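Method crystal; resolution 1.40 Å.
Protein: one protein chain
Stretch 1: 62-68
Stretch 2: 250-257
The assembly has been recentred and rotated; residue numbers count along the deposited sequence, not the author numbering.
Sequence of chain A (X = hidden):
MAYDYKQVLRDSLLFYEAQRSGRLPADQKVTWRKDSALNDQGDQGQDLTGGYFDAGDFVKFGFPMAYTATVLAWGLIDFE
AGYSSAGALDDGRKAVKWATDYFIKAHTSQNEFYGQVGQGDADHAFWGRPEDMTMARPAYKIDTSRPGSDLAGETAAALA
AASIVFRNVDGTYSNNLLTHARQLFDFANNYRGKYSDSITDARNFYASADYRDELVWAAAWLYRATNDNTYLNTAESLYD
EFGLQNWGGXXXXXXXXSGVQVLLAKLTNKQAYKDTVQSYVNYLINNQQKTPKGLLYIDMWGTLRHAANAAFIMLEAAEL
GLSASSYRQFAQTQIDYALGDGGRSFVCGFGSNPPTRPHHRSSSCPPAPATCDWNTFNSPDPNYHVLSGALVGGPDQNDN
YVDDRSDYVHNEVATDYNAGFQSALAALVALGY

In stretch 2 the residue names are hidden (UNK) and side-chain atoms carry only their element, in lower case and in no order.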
# COMPACT_ATOMS: atom_id res chain seq x y z
N GLY A 62 3.94 4.59 -9.29
CA GLY A 62 2.54 4.94 -9.11
C GLY A 62 1.51 3.87 -8.83
O GLY A 62 0.54 4.12 -8.12
N PHE A 63 1.69 2.68 -9.38
CA PHE A 63 0.71 1.62 -9.18
C PHE A 63 0.69 1.18 -7.72
O PHE A 63 -0.34 1.27 -7.05
CB PHE A 63 1.01 0.46 -10.14
CG PHE A 63 -0.12 -0.52 -10.30
CD1 PHE A 63 -1.45 -0.13 -10.12
CD2 PHE A 63 0.13 -1.83 -10.68
CE1 PHE A 63 -2.50 -1.03 -10.30
CE2 PHE A 63 -0.91 -2.75 -10.87
CZ PHE A 63 -2.22 -2.34 -10.68
N PRO A 64 1.83 0.70 -7.18
CA PRO A 64 1.77 0.30 -5.78
C PRO A 64 1.52 1.49 -4.84
O PRO A 64 0.98 1.31 -3.76
CB PRO A 64 3.12 -0.37 -5.54
CG PRO A 64 4.02 0.28 -6.55
CD PRO A 64 3.14 0.34 -7.77
N MET A 65 1.89 2.70 -5.25
CA MET A 65 1.66 3.85 -4.38
C MET A 65 0.17 4.13 -4.27
O MET A 65 -0.33 4.44 -3.19
CB MET A 65 2.36 5.11 -4.91
CG MET A 65 2.60 6.14 -3.81
SD MET A 65 2.98 7.81 -4.37
CE MET A 65 4.40 7.50 -5.44
N ALA A 66 -0.55 4.01 -5.38
CA ALA A 66 -1.99 4.24 -5.38
C ALA A 66 -2.68 3.16 -4.56
O ALA A 66 -3.58 3.44 -3.77
CB ALA A 66 -2.52 4.25 -6.82
N TYR A 67 -2.26 1.91 -4.77
CA TYR A 67 -2.82 0.78 -4.03
C TYR A 67 -2.65 1.03 -2.53
O TYR A 67 -3.58 0.84 -1.74
CB TYR A 67 -2.10 -0.51 -4.41
CG TYR A 67 -2.29 -1.62 -3.40
CD1 TYR A 67 -3.45 -2.40 -3.39
CD2 TYR A 67 -1.33 -1.86 -2.42
CE1 TYR A 67 -3.65 -3.38 -2.42
CE2 TYR A 67 -1.52 -2.83 -1.45
CZ TYR A 67 -2.68 -3.58 -1.45
OH TYR A 67 -2.87 -4.53 -0.46
N THR A 68 -1.46 1.47 -2.14
CA THR A 68 -1.17 1.74 -0.75
C THR A 68 -2.14 2.78 -0.20
O THR A 68 -2.73 2.60 0.87
CB THR A 68 0.27 2.27 -0.58
OG1 THR A 68 1.21 1.24 -0.91
CG2 THR A 68 0.52 2.73 0.85
N UNK A 250 -7.97 -12.90 -3.27
CA UNK A 250 -6.83 -12.22 -2.69
C UNK A 250 -6.88 -10.71 -2.78
O UNK A 250 -7.71 -10.12 -3.46
N UNK A 251 -5.96 -10.08 -2.05
CA UNK A 251 -5.83 -8.64 -2.02
C UNK A 251 -4.34 -8.34 -2.14
O UNK A 251 -3.55 -8.72 -1.28
c UNK A 251 -6.11 -6.58 -0.46
c UNK A 251 -6.86 -5.77 -1.51
c UNK A 251 -6.35 -8.08 -0.69
c UNK A 251 -6.57 -6.20 0.94
N UNK A 252 -3.96 -7.69 -3.23
CA UNK A 252 -2.57 -7.34 -3.48
C UNK A 252 -2.55 -6.13 -4.41
O UNK A 252 -3.58 -5.76 -4.97
n UNK A 252 0.15 -7.47 -3.27
o UNK A 252 0.39 -9.10 -4.79
c UNK A 252 -1.84 -8.52 -4.16
c UNK A 252 -0.33 -8.38 -4.10
N UNK A 253 -1.38 -5.52 -4.57
CA UNK A 253 -1.27 -4.35 -5.43
C UNK A 253 -1.66 -4.63 -6.88
O UNK A 253 -2.16 -3.75 -7.57
c UNK A 253 0.16 -3.79 -5.40
n UNK A 253 2.73 -6.39 -5.98
c UNK A 253 3.20 -6.39 -8.45
c UNK A 253 1.91 -4.72 -9.64
c UNK A 253 2.85 -5.76 -9.62
c UNK A 253 1.90 -5.65 -5.17
c UNK A 253 1.63 -4.91 -7.26
c UNK A 253 1.29 -4.29 -8.47
c UNK A 253 2.58 -5.95 -7.27
c UNK A 253 1.20 -4.74 -5.90
N UNK A 254 -1.44 -5.87 -7.34
CA UNK A 254 -1.76 -6.22 -8.73
C UNK A 254 -3.05 -6.99 -8.96
O UNK A 254 -3.52 -7.10 -10.09
c UNK A 254 -0.60 -7.01 -9.35
o UNK A 254 0.48 -9.11 -9.15
o UNK A 254 -0.89 -8.53 -7.54
c UNK A 254 -0.32 -8.31 -8.63
N UNK A 255 -3.63 -7.53 -7.89
CA UNK A 255 -4.87 -8.28 -8.01
C UNK A 255 -5.62 -8.17 -6.70
O UNK A 255 -5.12 -8.58 -5.65
c UNK A 255 -4.59 -9.75 -8.32
o UNK A 255 -5.79 -10.47 -8.51
N UNK A 256 -6.82 -7.61 -6.75
CA UNK A 256 -7.61 -7.43 -5.55
C UNK A 256 -9.06 -7.88 -5.69
O UNK A 256 -9.98 -7.18 -5.26
n UNK A 256 -5.27 -3.56 -6.57
c UNK A 256 -7.89 -5.00 -6.25
c UNK A 256 -7.56 -5.96 -5.13
c UNK A 256 -6.20 -3.32 -5.44
c UNK A 256 -7.65 -3.56 -5.83
N UNK A 257 -9.25 -9.04 -6.29
CA UNK A 257 -10.59 -9.59 -6.49
C UNK A 257 -11.34 -9.68 -5.16
O UNK A 257 -12.52 -9.34 -5.08
c UNK A 257 -11.91 -11.55 -7.32
c UNK A 257 -10.52 -11.00 -7.12
c UNK A 257 -9.77 -10.93 -8.45

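Position 250 has no side-chain atoms and touches nothing on stretch 1. Its phi/psi of 132/169 would jam a CB against the preceding carbonyl oxygen, which by itself calls for glycine: Gly 250.

Position 251 carries four carbons, forked at the second. The CA-to-CB bond points sideways, but the end of the chain comes nearer to the helix, and the branch carbon lies 3.8 Å from Tyr 67 OH. Four carbons with this fork make Leu 251, whose CD1 sits at the edge of the tyrosine ring, 4.1 Å from Tyr 67 CE1.

At position 252 there are two carbons, the second bearing one oxygen and one nitrogen. CB points away from stretch 1, and contact passes through the backbone, with O of 252 lying 3.5 Å from Tyr 67 CE1. The residue is Asn 252.

Position 253 has one carbon followed by fused five- and six-membered rings holding eight carbons and one nitrogen. Its CA lies over the face of the Tyr 67 ring, 3.7 Å from the centroid and 19° off the normal, a CH-pi contact; its CB is 3.8 Å from Tyr 67 CG. An indole identifies Trp 253. Its CE3 meets Phe 63 CD2 at 3.5 Å, with the phenyl and six-membered ring planes at 90°, and its O lies over a face of the Phe 63 ring, 3.4 Å from CZ.

Position 254 shows two carbons, the second carrying two oxygens, a carboxylate one methylene from the backbone: Asp 254. Its CA approaches Phe 63 CE2 at 4.2 Å.

Position 255, one carbon then one oxygen, directs CB away and makes no contact with the helix; it is Ser 255.

Position 256 has four carbons in a row ending in nitrogen, and the last carbon lies at the edge of the Tyr 67 ring, 3.6 Å from CD1. This is Lys 256, at the N-cap position of the following helix. Its NZ turns back to donate to Asn 252 O at 3.2 Å and, weakly, to Trp 253 O at 3.3 Å.

Position 257, one carbon carrying two more, is Val 257, which begins that helix out of reach of stretch 1.

The contact works by packing, without hydrogen bonds between the stretches. Phe 63 and Tyr 67, one helical turn apart, both point toward the loop: Tyr 67 receives backbone on a face and Leu 251 and Lys 256 at its edge, while Phe 63 meets the indole edge.

Stretch 2 250-257: GLNWDSKV
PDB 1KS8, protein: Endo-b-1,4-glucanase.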